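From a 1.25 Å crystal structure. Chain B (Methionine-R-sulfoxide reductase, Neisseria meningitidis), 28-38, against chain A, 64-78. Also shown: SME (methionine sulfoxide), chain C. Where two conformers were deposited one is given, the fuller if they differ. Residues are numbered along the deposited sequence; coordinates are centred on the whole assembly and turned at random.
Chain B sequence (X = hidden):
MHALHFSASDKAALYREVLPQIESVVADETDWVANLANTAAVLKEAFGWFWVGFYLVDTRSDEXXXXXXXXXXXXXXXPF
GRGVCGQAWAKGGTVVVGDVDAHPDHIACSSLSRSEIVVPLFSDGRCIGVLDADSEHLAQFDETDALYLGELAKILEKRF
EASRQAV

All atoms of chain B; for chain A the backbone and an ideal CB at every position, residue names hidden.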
ATOM      1  N   ASP B  28     -17.410   3.579   3.194  1.00 24.16           N
ATOM      2  CA  ASP B  28     -17.488   3.120   4.590  1.00 24.32           C
ATOM      3  C   ASP B  28     -16.294   3.676   5.488  1.00 24.10           C
ATOM      4  O   ASP B  28     -16.174   3.277   6.688  1.00 27.00           O
ATOM      5  CB  ASP B  28     -17.533   1.541   4.600  1.00 25.93           C
ATOM      6  CG  ASP B  28     -18.086   0.937   5.899  0.50 26.58           C
ATOM      7  OD1 ASP B  28     -18.864   1.603   6.618  0.40 24.43           O
ATOM      8  OD2 ASP B  28     -17.769  -0.240   6.161  0.40 28.12           O
ATOM      9  N   GLU B  29     -15.474   4.573   4.953  1.00 18.27           N
ATOM     10  CA  GLU B  29     -14.254   5.056   5.594  1.00 17.53           C
ATOM     11  C   GLU B  29     -13.958   6.467   5.138  1.00 14.33           C
ATOM     12  O   GLU B  29     -14.139   6.758   3.969  1.00 16.29           O
ATOM     13  CB  GLU B  29     -13.144   4.069   5.283  1.00 15.37           C
ATOM     14  CG  GLU B  29     -11.774   4.495   5.852  1.00 15.70           C
ATOM     15  CD  GLU B  29     -11.783   4.707   7.342  1.00 16.61           C
ATOM     16  OE1 GLU B  29     -12.049   3.751   8.086  1.00 16.93           O
ATOM     17  OE2 GLU B  29     -11.566   5.845   7.801  1.00 16.87           O
ATOM     18  N   THR B  30     -13.555   7.322   6.043  1.00 16.20           N
ATOM     19  CA  THR B  30     -13.122   8.680   5.728  1.00 15.96           C
ATOM     20  C   THR B  30     -11.632   8.824   5.523  1.00 14.55           C
ATOM     21  O   THR B  30     -11.215   9.800   4.877  1.00 15.62           O
ATOM     22  CB  THR B  30     -13.575   9.703   6.753  1.00 18.25           C
ATOM     23  OG1 THR B  30     -13.113   9.304   8.022  1.00 20.18           O
ATOM     24  CG2 THR B  30     -15.165   9.798   6.759  1.00 21.90           C
ATOM     25  N   ASP B  31     -10.809   7.951   6.079  1.00 13.66           N
ATOM     26  CA  ASP B  31      -9.384   8.116   5.992  1.00 12.53           C
ATOM     27  C   ASP B  31      -8.925   7.902   4.522  1.00 12.58           C
ATOM     28  O   ASP B  31      -9.133   6.833   3.936  1.00 12.16           O
ATOM     29  CB  ASP B  31      -8.681   7.168   6.917  1.00 13.34           C
ATOM     30  CG  ASP B  31      -7.204   7.381   7.034  1.00 13.00           C
ATOM     31  OD1 ASP B  31      -6.783   8.184   7.886  1.00 18.89           O
ATOM     32  OD2 ASP B  31      -6.462   6.827   6.239  1.00 14.01           O
ATOM     33  N   TRP B  32      -8.219   8.906   3.996  1.00 12.36           N
ATOM     34  CA  TRP B  32      -7.813   8.906   2.579  1.00 11.92           C
ATOM     35  C   TRP B  32      -6.797   7.808   2.284  1.00 10.82           C
ATOM     36  O   TRP B  32      -6.980   7.060   1.326  1.00 11.05           O
ATOM     37  CB  TRP B  32      -7.273  10.280   2.223  1.00 12.35           C
ATOM     38  CG  TRP B  32      -6.777  10.560   0.855  1.00 11.85           C
ATOM     39  CD1 TRP B  32      -5.612  11.219   0.561  1.00 13.42           C
ATOM     40  CD2 TRP B  32      -7.441  10.348  -0.377  1.00 11.99           C
ATOM     41  NE1 TRP B  32      -5.510  11.423  -0.760  1.00 13.29           N
ATOM     42  CE2 TRP B  32      -6.632  10.904  -1.369  1.00 12.83           C
ATOM     43  CE3 TRP B  32      -8.666   9.762  -0.731  1.00 13.47           C
ATOM     44  CZ2 TRP B  32      -7.009  10.906  -2.722  1.00 13.30           C
ATOM     45  CZ3 TRP B  32      -9.028   9.777  -2.044  1.00 13.29           C
ATOM     46  CH2 TRP B  32      -8.202  10.295  -3.035  1.00 14.23           C
ATOM     47  N   VAL B  33      -5.752   7.703   3.107  1.00 10.71           N
ATOM     48  CA  VAL B  33      -4.763   6.641   2.906  1.00 10.65           C
ATOM     49  C   VAL B  33      -5.385   5.235   2.965  1.00  9.76           C
ATOM     50  O   VAL B  33      -5.079   4.389   2.125  1.00  9.91           O
ATOM     51  CB  VAL B  33      -3.565   6.844   3.845  1.00 11.46           C
ATOM     52  CG1 VAL B  33      -2.652   5.614   3.878  1.00 12.02           C
ATOM     53  CG2 VAL B  33      -2.807   8.092   3.381  1.00 14.54           C
ATOM     54  N   ALA B  34      -6.272   4.977   3.934  1.00 10.02           N
ATOM     55  CA  ALA B  34      -6.927   3.686   4.007  1.00  9.71           C
ATOM     56  C   ALA B  34      -7.685   3.383   2.724  1.00 10.19           C
ATOM     57  O   ALA B  34      -7.659   2.254   2.207  1.00 10.72           O
ATOM     58  CB  ALA B  34      -7.845   3.641   5.215  1.00 11.48           C
ATOM     59  N   ASN B  35      -8.433   4.352   2.210  1.00 10.02           N
ATOM     60  CA  ASN B  35      -9.220   4.164   1.035  1.00 10.79           C
ATOM     61  C   ASN B  35      -8.366   3.945  -0.189  1.00 10.22           C
ATOM     62  O   ASN B  35      -8.681   3.085  -1.026  1.00 10.56           O
ATOM     63  CB  ASN B  35     -10.190   5.329   0.840  1.00 11.77           C
ATOM     64  CG  ASN B  35     -11.434   5.215   1.690  1.00 11.04           C
ATOM     65  OD1 ASN B  35     -11.808   4.118   2.072  1.00 13.52           O
ATOM     66  ND2 ASN B  35     -12.033   6.336   1.974  1.00 13.62           N
ATOM     67  N   LEU B  36      -7.239   4.686  -0.331  1.00  9.94           N
ATOM     68  CA  LEU B  36      -6.326   4.449  -1.410  1.00  9.40           C
ATOM     69  C   LEU B  36      -5.715   3.026  -1.337  1.00  8.25           C
ATOM     70  O   LEU B  36      -5.559   2.341  -2.321  1.00  9.45           O
ATOM     71  CB  LEU B  36      -5.210   5.490  -1.440  1.00  9.44           C
ATOM     72  CG  LEU B  36      -5.652   6.940  -1.746  1.00 10.88           C
ATOM     73  CD1 LEU B  36      -4.424   7.840  -1.624  1.00 11.88           C
ATOM     74  CD2 LEU B  36      -6.379   7.040  -3.086  1.00 12.26           C
ATOM     75  N   ALA B  37      -5.359   2.603  -0.115  1.00  9.10           N
ATOM     76  CA  ALA B  37      -4.761   1.304   0.114  1.00  8.88           C
ATOM     77  C   ALA B  37      -5.736   0.196  -0.300  1.00  8.73           C
ATOM     78  O   ALA B  37      -5.384  -0.783  -1.001  1.00  9.20           O
ATOM     79  CB  ALA B  37      -4.276   1.160   1.532  1.00  9.34           C
ATOM     80  N   ASN B  38      -6.990   0.267   0.134  1.00 10.07           N
ATOM     81  CA  ASN B  38      -7.993  -0.775  -0.242  1.00  9.71           C
ATOM     82  C   ASN B  38      -8.359  -0.705  -1.707  1.00  9.75           C
ATOM     83  O   ASN B  38      -8.490  -1.692  -2.411  1.00 10.34           O
ATOM     84  CB  ASN B  38      -9.266  -0.690   0.598  1.00 10.85           C
ATOM     85  CG  ASN B  38      -9.197  -1.552   1.822  1.00 10.92           C
ATOM     86  OD1 ASN B  38      -8.490  -2.523   1.844  1.00 14.79           O
ATOM     87  ND2 ASN B  38     -10.011  -1.262   2.785  1.00  8.78           N
TER
ATOM     88  N   UNK A  64      -7.017   1.473  15.512  1.00 10.82           N
ATOM     89  CA  UNK A  64      -6.013   1.289  14.478  1.00 10.84           C
ATOM     90  C   UNK A  64      -6.703   1.515  13.127  1.00 11.46           C
ATOM     91  O   UNK A  64      -7.778   0.951  12.890  1.00 13.05           O
ATOM     92  CB  UNK A  64      -5.372  -0.098  14.560  1.00 10.84           C
ATOM     93  N   UNK A  65      -6.096   2.292  12.241  1.00 10.19           N
ATOM     94  CA  UNK A  65      -6.603   2.640  10.938  0.50  9.43           C
ATOM     95  C   UNK A  65      -5.649   2.097   9.856  1.00  9.18           C
ATOM     96  O   UNK A  65      -4.432   2.290   9.926  1.00 10.14           O
ATOM     97  CB  UNK A  65      -6.773   4.156  10.817  0.50  9.43           C
ATOM     98  N   UNK A  66      -6.175   1.425   8.855  1.00  9.30           N
ATOM     99  CA  UNK A  66      -5.436   0.809   7.817  1.00  9.91           C
ATOM    100  C   UNK A  66      -4.552   1.790   7.108  1.00  9.31           C
ATOM    101  O   UNK A  66      -4.978   2.885   6.744  1.00  9.99           O
ATOM    102  CB  UNK A  66      -6.384   0.128   6.827  1.00  9.91           C
ATOM    103  N   UNK A  67      -3.303   1.421   6.873  1.00  9.10           N
ATOM    104  CA  UNK A  67      -2.265   2.213   6.234  1.00  8.94           C
ATOM    105  C   UNK A  67      -1.760   1.410   5.034  1.00  8.49           C
ATOM    106  O   UNK A  67      -2.395   0.437   4.638  1.00  9.24           O
ATOM    107  CB  UNK A  67      -1.133   2.548   7.207  1.00  8.94           C
ATOM    108  N   UNK A  68      -0.561   1.667   4.478  1.00  8.15           N
ATOM    109  CA  UNK A  68      -0.121   0.843   3.338  1.00  8.45           C
ATOM    110  C   UNK A  68      -0.037  -0.644   3.655  1.00  7.83           C
ATOM    111  O   UNK A  68       0.384  -1.024   4.748  1.00  8.69           O
ATOM    112  CB  UNK A  68       1.247   1.324   2.852  1.00  8.45           C
ATOM    113  N   UNK A  69      -0.308  -1.464   2.647  1.00  7.91           N
ATOM    114  CA  UNK A  69      -0.238  -2.907   2.751  1.00  7.95           C
ATOM    115  C   UNK A  69      -0.224  -3.527   1.366  1.00  7.44           C
ATOM    116  O   UNK A  69      -0.632  -2.882   0.391  1.00  8.54           O
ATOM    117  CB  UNK A  69      -1.409  -3.449   3.573  1.00  7.95           C
ATOM    118  N   UNK A  70       0.154  -4.778   1.293  1.00  7.80           N
ATOM    119  CA  UNK A  70       0.022  -5.623   0.127  1.00  7.79           C
ATOM    120  C   UNK A  70      -0.753  -6.859   0.490  1.00  7.83           C
ATOM    121  O   UNK A  70      -0.640  -7.389   1.592  1.00  9.35           O
ATOM    122  CB  UNK A  70       1.391  -5.991  -0.448  1.00  7.79           C
ATOM    123  N   UNK A  71      -1.540  -7.338  -0.472  1.00  8.84           N
ATOM    124  CA  UNK A  71      -2.452  -8.430  -0.270  1.00  9.07           C
ATOM    125  C   UNK A  71      -3.909  -7.985  -0.476  1.00  9.88           C
ATOM    126  O   UNK A  71      -4.155  -6.832  -0.905  1.00  9.77           O
ATOM    127  CB  UNK A  71      -2.259  -9.014   1.131  1.00  9.07           C
ATOM    128  N   UNK A  72      -4.897  -8.839  -0.226  1.00  9.56           N
ATOM    129  CA  UNK A  72      -6.299  -8.504  -0.474  0.50  9.48           C
ATOM    130  C   UNK A  72      -6.833  -7.415   0.461  1.00  9.55           C
ATOM    131  O   UNK A  72      -6.295  -7.187   1.542  1.00 10.36           O
ATOM    132  CB  UNK A  72      -7.159  -9.762  -0.333  0.50  9.48           C
ATOM    133  N   UNK A  73      -8.071  -7.014   0.198  1.00 10.73           N
ATOM    134  CA  UNK A  73      -8.543  -5.714   0.849  0.50 12.43           C
ATOM    135  C   UNK A  73      -8.762  -6.228   2.256  1.00 11.81           C
ATOM    136  O   UNK A  73      -8.919  -7.413   2.558  1.00 12.61           O
ATOM    137  CB  UNK A  73      -9.792  -5.083   0.231  0.50 12.43           C
ATOM    138  N   UNK A  74      -8.772  -5.254   3.147  1.00 11.91           N
ATOM    139  CA  UNK A  74      -8.774  -5.461   4.571  1.00 12.17           C
ATOM    140  C   UNK A  74      -9.707  -4.546   5.285  1.00 12.19           C
ATOM    141  O   UNK A  74     -10.175  -3.526   4.759  1.00 12.48           O
ATOM    142  CB  UNK A  74      -7.361  -5.292   5.133  1.00 12.17           C
ATOM    143  N   UNK A  75     -10.030  -4.881   6.515  1.00 13.76           N
ATOM    144  CA  UNK A  75     -10.762  -4.024   7.472  0.60 12.79           C
ATOM    145  C   UNK A  75     -10.084  -2.719   7.616  1.00 12.41           C
ATOM    146  O   UNK A  75      -8.866  -2.705   7.795  1.00 13.16           O
ATOM    147  CB  UNK A  75     -10.890  -4.688   8.845  0.60 12.79           C
ATOM    148  N   UNK A  76     -10.782  -1.588   7.640  1.00 11.91           N
ATOM    149  CA  UNK A  76     -10.135  -0.305   7.794  1.00 12.26           C
ATOM    150  C   UNK A  76      -9.856   0.123   9.209  1.00 12.17           C
ATOM    151  O   UNK A  76      -8.994   0.941   9.395  1.00 13.68           O
ATOM    152  CB  UNK A  76     -10.992   0.769   7.121  1.00 12.26           C
ATOM    153  N   UNK A  77     -10.574  -0.447  10.151  1.00 11.95           N
ATOM    154  CA  UNK A  77     -10.553  -0.049  11.537  1.00 12.72           C
ATOM    155  C   UNK A  77     -10.552  -1.201  12.489  1.00 12.74           C
ATOM    156  O   UNK A  77     -11.333  -2.049  12.366  1.00 16.40           O
ATOM    157  CB  UNK A  77     -11.751   0.854  11.838  1.00 12.72           C
ATOM    158  N   UNK A  78      -9.644  -1.196  13.450  1.00 12.22           N
ATOM    159  CA  UNK A  78      -9.565  -2.224  14.505  0.50 12.46           C
ATOM    160  C   UNK A  78      -9.569  -1.476  15.866  1.00 12.81           C
ATOM    161  O   UNK A  78      -8.653  -0.731  16.162  1.00 13.53           O
ATOM    162  CB  UNK A  78      -8.317  -3.095  14.346  0.50 12.46           C
TER
HETATM  163  N   SME C 168      -6.170 -10.418  11.759  1.00 13.70           N
HETATM  164  CA  SME C 168      -6.057  -9.044  12.303  1.00 13.31           C
HETATM  165  CB  SME C 168      -6.848  -8.004  11.481  1.00 14.55           C
HETATM  166  CG  SME C 168      -6.108  -7.413  10.269  1.00 14.03           C
HETATM  167  S   SME C 168      -6.122  -8.473   8.881  1.00 20.21           S
HETATM  168  OE  SME C 168      -5.880  -9.896   9.034  1.00 26.51           O
HETATM  169  CE  SME C 168      -5.140  -7.544   7.778  1.00 14.89           C
HETATM  170  C   SME C 168      -6.437  -9.024  13.757  1.00 13.49           C
HETATM  171  O   SME C 168      -6.297  -7.957  14.372  1.00 13.58           O
HETATM  172  OXT SME C 168      -6.852 -10.111  14.316  1.00 14.17           O

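Position 64 lies in the strand, with nothing of chain B within 5.5 Å of its ideal CB, so the contact leaves it free; it is leucine. At 65 the CA-to-CB bond points toward chain B, and the ideal CB stands 5.0 Å from Asp31(B) OD1. That leaves room for a modest side chain, apolar or small polar, and valine fills it: Val65(A) CG1 rests 3.7 Å from Asp31(B) CG.

At 66 the bond runs sideways, yet the ideal CB is only 4.1 Å from Ala34(B) CB. The alanine leaves a shallow place on the helix, suiting an aliphatic chain that can bend along it. Leucine is deposited, its CD2 reaching to 3.6 Å from Asn38(B) ND2. The backbone works here as well: water 1 donates to both Leu66(A) O and Asp31(B) OD2, at 2.8 Å each, while the same OD2 caps the helix by accepting from Ala34(B) N at 3.0 Å.

Positions 67 and 68 point away, so chain B says little about their size. Ala67(A) meets the helix through its backbone, its O 3.7 Å from Ala37(B) CB. At 68, where the chain turns a corner, phi of -59° admits proline, among many others; Pro68(A) CD lies 4.1 Å from Val33(B) CG1.

Nothing of chain B is near the ideal CB of 69, so only a long side chain could reach the helix from this sideways start. Phenylalanine does so with chi1 in the p well: its CE1 packs 3.5 Å from Ala37(B) CB, and Asn38(B) OD1 lies at the ring edge, 3.4 Å from CZ.

Position 70 points away, and many side chains would suit; it is glutamine. At 71 phi is 117° with psi near 180°, where a CB would jam against the preceding carbonyl; this calls for glycine, and glycine it is. Position 72 also points away, equally free; it is proline.

At 73 the ideal CB is a tight 3.3 Å from Asn38(B) OD1, so the rest must run clear of the amide; in Leu73(A) CG is already 4.7 Å from Asn38(B) OD1. The N of 74 donates to Asn38(B) OD1 and Asn38(B) ND2 donates to the O of 74, both at 3.0 Å; any residue but proline keeps that NH. Alanine is deposited. Position 75 turns away and is cysteine, bonded covalently to a group elsewhere in the structure.

At 76 the CB points toward chain B, 3.3 Å from Glu29(B) OE1, so a short donor is wanted; serine or threonine would suit. Threonine's OG1 donates to Glu29(B) OE1 at 2.7 Å, and its CG2 sits 3.3 Å from Asn38(B) ND2.

Glu29(B) OE1 lies 4.7 Å from the ideal CB of 77, inviting a long cation, lysine or arginine. Arginine forms a salt bridge, with NE 2.8 Å from Glu29(B) OE1 and NH2 2.8 Å from Glu29(B) OE2. Position 78 is out of reach of chain B; it is isoleucine.

Chain A 64-78: LVLAPFQGPLACTRI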
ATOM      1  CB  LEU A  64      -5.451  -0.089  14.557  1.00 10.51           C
ATOM      2  CG  LEU A  64      -4.479  -0.369  15.727  1.00 11.75           C
ATOM      3  CD1 LEU A  64      -4.243  -1.833  15.950  1.00 13.36           C
ATOM      4  CD2 LEU A  64      -3.133   0.387  15.499  1.00 12.75           C
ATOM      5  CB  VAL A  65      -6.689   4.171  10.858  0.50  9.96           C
ATOM      6  CG1 VAL A  65      -7.206   4.628   9.510  0.50 11.65           C
ATOM      7  CG2 VAL A  65      -7.681   4.692  11.954  0.50  8.39           C
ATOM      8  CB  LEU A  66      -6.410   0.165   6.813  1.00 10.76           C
ATOM      9  CG  LEU A  66      -5.825  -0.654   5.642  1.00 11.02           C
ATOM     10  CD1 LEU A  66      -5.025  -1.824   6.172  1.00 11.53           C
ATOM     11  CD2 LEU A  66      -7.077  -1.058   4.795  1.00 13.66           C
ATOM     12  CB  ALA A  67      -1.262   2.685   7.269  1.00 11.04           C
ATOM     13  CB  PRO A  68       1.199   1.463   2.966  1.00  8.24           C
ATOM     14  CG  PRO A  68       1.075   2.912   3.305  1.00  9.97           C
ATOM     15  CD  PRO A  68       0.284   2.873   4.618  1.00  9.46           C
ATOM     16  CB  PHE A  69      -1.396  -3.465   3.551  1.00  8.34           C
ATOM     17  CG  PHE A  69      -2.771  -3.385   2.820  1.00  7.87           C
ATOM     18  CD1 PHE A  69      -3.536  -2.268   2.892  1.00  8.55           C
ATOM     19  CD2 PHE A  69      -3.171  -4.475   2.088  1.00  8.53           C
ATOM     20  CE1 PHE A  69      -4.768  -2.239   2.248  1.00  9.15           C
ATOM     21  CE2 PHE A  69      -4.437  -4.442   1.442  1.00 10.14           C
ATOM     22  CZ  PHE A  69      -5.201  -3.331   1.551  1.00  9.44           C
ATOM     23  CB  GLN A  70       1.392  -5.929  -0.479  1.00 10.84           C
ATOM     24  CG  GLN A  70       2.158  -4.700  -0.853  1.00 16.02           C
ATOM     25  CD  GLN A  70       2.780  -4.493  -2.135  1.00  9.37           C
ATOM     26  OE1 GLN A  70       3.429  -3.450  -2.396  1.00 11.85           O
ATOM     27  NE2 GLN A  70       2.645  -5.446  -2.980  1.00  8.26           N
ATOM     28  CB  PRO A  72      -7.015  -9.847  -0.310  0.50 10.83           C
ATOM     29  CG  PRO A  72      -6.123 -10.594   0.645  0.50  9.72           C
ATOM     30  CD  PRO A  72      -4.728 -10.230   0.222  0.50 10.34           C
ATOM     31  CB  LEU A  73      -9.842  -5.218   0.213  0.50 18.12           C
ATOM     32  CG  LEU A  73     -11.039  -6.161   0.341  0.50 19.35           C
ATOM     33  CD1 LEU A  73     -11.772  -5.916   1.650  0.50 22.20           C
ATOM     34  CD2 LEU A  73     -11.979  -6.010  -0.844  0.50 20.41           C
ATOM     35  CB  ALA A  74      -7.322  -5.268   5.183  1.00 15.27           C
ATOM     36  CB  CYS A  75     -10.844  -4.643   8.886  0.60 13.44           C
ATOM     37  SG  CYS A  75     -11.453  -6.388   8.958  0.60 16.45           S
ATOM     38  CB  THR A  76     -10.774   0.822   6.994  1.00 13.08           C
ATOM     39  OG1 THR A  76     -12.059   1.069   7.562  1.00 14.89           O
ATOM     40  CG2 THR A  76     -10.875   0.474   5.487  1.00 15.30           C
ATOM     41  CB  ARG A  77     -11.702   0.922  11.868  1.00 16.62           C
ATOM     42  CG  ARG A  77     -11.442   2.290  11.258  1.00 21.02           C
ATOM     43  CD  ARG A  77     -12.455   3.338  11.442  1.00 25.10           C
ATOM     44  NE  ARG A  77     -11.955   4.544  10.765  1.00 25.38           N
ATOM     45  CZ  ARG A  77     -11.306   5.586  11.275  1.00 20.63           C
ATOM     46  NH1 ARG A  77     -11.029   5.665  12.557  1.00 21.08           N
ATOM     47  NH2 ARG A  77     -10.966   6.580  10.470  1.00 22.83           N
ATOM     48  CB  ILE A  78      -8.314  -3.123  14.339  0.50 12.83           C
ATOM     49  CG1 ILE A  78      -8.344  -3.847  12.973  0.50 13.23           C
ATOM     50  CG2 ILE A  78      -8.286  -4.179  15.454  0.50 14.12           C
ATOM     51  CD1 ILE A  78      -7.083  -4.549  12.666  0.50 11.22           C
TER
HETATM   52  O   HOH W   1      -4.155   5.497   7.120  1.00 14.99           O
HETATM   53  O   HOH W   2     -14.438   0.423   6.380  1.00 25.02           O
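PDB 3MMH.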